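Local coordinates for protein ALKF (Bacillus cereus, PDB 3ZBO) that is of unknown function but belongs to a family related to the HEAT-like repeat DNA glycosylases and has affinity for branched DNA structures, at residues D147-E152 / S187-L191. Residues are numbered along the deposited sequence; the frame is centred on the assembly and turned at random.
Sequences DNAFSE and SYVPL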
loop_
_atom_site.group_PDB
_atom_site.type_symbol
_atom_site.label_atom_id
_atom_site.label_comp_id
_atom_site.label_asym_id
_atom_site.label_seq_id
_atom_site.Cartn_x
_atom_site.Cartn_y
_atom_site.Cartn_z
ATOM N N ASP A 147 6.967 0.978 18.066
ATOM C CA ASP A 147 5.889 1.788 18.472
ATOM C C ASP A 147 6.259 3.232 18.798
ATOM O O ASP A 147 5.458 4.160 18.639
ATOM C CB ASP A 147 5.118 1.145 19.645
ATOM C CG ASP A 147 4.310 -0.068 19.224
ATOM O OD1 ASP A 147 4.057 -0.228 17.995
ATOM O OD2 ASP A 147 3.875 -0.770 20.150
ATOM N N ASN A 148 7.480 3.402 19.333
ATOM C CA ASN A 148 7.943 4.759 19.662
ATOM C C ASN A 148 8.189 5.678 18.461
ATOM O O ASN A 148 8.383 6.907 18.644
ATOM C CB ASN A 148 9.142 4.633 20.630
ATOM C CG ASN A 148 10.446 4.327 19.930
ATOM O OD1 ASN A 148 10.501 3.736 18.864
ATOM N ND2 ASN A 148 11.549 4.757 20.527
ATOM N N ALA A 149 8.057 5.139 17.241
ATOM C CA ALA A 149 8.095 5.985 16.060
ATOM C C ALA A 149 6.816 6.736 15.893
ATOM O O ALA A 149 6.788 7.638 15.027
ATOM C CB ALA A 149 8.450 5.091 14.800
ATOM N N PHE A 150 5.772 6.478 16.695
ATOM C CA PHE A 150 4.469 7.152 16.534
ATOM C C PHE A 150 4.022 7.847 17.759
ATOM O O PHE A 150 4.285 7.377 18.887
ATOM C CB PHE A 150 3.391 6.084 16.186
ATOM C CG PHE A 150 3.815 5.191 15.071
ATOM C CD1 PHE A 150 3.614 5.576 13.749
ATOM C CD2 PHE A 150 4.481 4.016 15.315
ATOM C CE1 PHE A 150 4.044 4.763 12.653
ATOM C CE2 PHE A 150 4.875 3.204 14.303
ATOM C CZ PHE A 150 4.687 3.545 12.934
ATOM N N SER A 151 3.397 8.992 17.557
ATOM C CA SER A 151 2.717 9.701 18.618
ATOM C C SER A 151 1.387 8.966 18.920
ATOM O O SER A 151 0.542 8.802 17.989
ATOM C CB SER A 151 2.389 11.139 18.165
ATOM O OG SER A 151 1.372 11.642 18.963
ATOM N N GLU A 152 1.157 8.504 20.161
ATOM C CA GLU A 152 -0.069 7.773 20.503
ATOM C C GLU A 152 -1.286 8.682 20.324
ATOM O O GLU A 152 -2.324 8.292 19.799
ATOM C CB GLU A 152 -0.010 7.184 21.940
ATOM C CG GLU A 152 -1.237 6.517 22.348
ATOM C CD GLU A 152 -1.185 5.898 23.756
ATOM O OE1 GLU A 152 -0.054 5.522 24.194
ATOM O OE2 GLU A 152 -2.245 5.832 24.397
ATOM N N SER A 187 -0.987 -4.364 15.425
ATOM C CA SER A 187 0.426 -4.025 15.445
ATOM C C SER A 187 0.803 -2.796 16.288
ATOM O O SER A 187 1.987 -2.530 16.375
ATOM C CB SER A 187 0.959 -3.826 14.023
ATOM O OG SER A 187 0.806 -5.045 13.258
ATOM N N TYR A 188 -0.160 -2.111 16.860
ATOM C CA TYR A 188 0.110 -0.946 17.724
ATOM C C TYR A 188 -0.602 -1.093 19.040
ATOM O O TYR A 188 -1.641 -0.531 19.307
ATOM C CB TYR A 188 -0.360 0.327 16.962
ATOM C CG TYR A 188 0.158 1.586 17.766
ATOM C CD1 TYR A 188 1.484 1.873 17.810
ATOM C CD2 TYR A 188 -0.799 2.383 18.394
ATOM C CE1 TYR A 188 1.904 3.065 18.560
ATOM C CE2 TYR A 188 -0.465 3.556 19.095
ATOM C CZ TYR A 188 0.918 3.822 19.195
ATOM O OH TYR A 188 1.260 4.942 19.917
ATOM N N VAL A 189 0.024 -1.920 19.897
ATOM C CA VAL A 189 -0.654 -2.299 21.145
ATOM C C VAL A 189 -1.050 -1.172 22.070
ATOM O O VAL A 189 -2.031 -1.335 22.827
ATOM C CB VAL A 189 0.089 -3.384 21.954
ATOM C CG1 VAL A 189 0.230 -4.636 21.149
ATOM C CG2 VAL A 189 1.438 -2.928 22.463
ATOM N N PRO A 190 -0.368 -0.007 22.010
ATOM C CA PRO A 190 -0.951 1.060 22.900
ATOM C C PRO A 190 -2.390 1.413 22.712
ATOM O O PRO A 190 -3.082 1.844 23.646
ATOM C CB PRO A 190 -0.005 2.221 22.670
ATOM C CG PRO A 190 1.293 1.596 22.271
ATOM C CD PRO A 190 0.862 0.398 21.339
ATOM N N LEU A 191 -2.934 1.214 21.509
ATOM C CA LEU A 191 -4.306 1.506 21.235
ATOM C C LEU A 191 -5.046 0.261 20.716
ATOM O O LEU A 191 -6.083 0.385 20.040
ATOM C CB LEU A 191 -4.388 2.617 20.140
ATOM C CG LEU A 191 -3.898 3.956 20.695
ATOM C CD1 LEU A 191 -3.810 4.965 19.595
ATOM C CD2 LEU A 191 -4.760 4.455 21.803
HETATM O O HOH W 1 2.670 -2.890 19.045
HETATM O O HOH W 2 3.829 5.252 20.721
HETATM O O HOH W 3 -3.698 3.890 25.177
#
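The Y188 ring runs past D147 along its CD1-CE1 side and ends with OH against CA and CB of E152, joining two interhelical turns of the HEAT-like alpha-helical fold: the one that leads from helix 128-144 into helix 152-165, and the one that follows helix 171-187. An aromatic side chain thus fills the joint, while water and a lysine carry most of the polar links. With CG anti to the backbone N (chi1 -170°), Y188 reaches across to the other turn, where CE1 lies 4.1 Å from F150 CB. P190 CD of its own turn sits over the centre of one ring face, while D147 O and L191 CD1 lie in plane at the ring edge. The D147 carboxylate, turned 72° from the ring, brings OD1 to 3.3 Å from Y188 CD1 and OD2 to 3.4 Å from P190 CD. On the inner side, I155 and L142 of the flanking helices also touch Y188. At the phenol end, OH comes within 3.2 Å of E152 CA, and a water joins it to F150 O.

The rim is looser. The extended chain of E152 sets CG 4.0 Å from L191 CG, and a water bridges OE2 to P190 O. K235 NZ forms a salt bridge to D147 OD1 and a hydrogen bond to S187 O, which probably offsets the closeness of these two acceptors. Another water donates to both D147 OD2 and S187 O and accepts from V189 N at 2.9 Å.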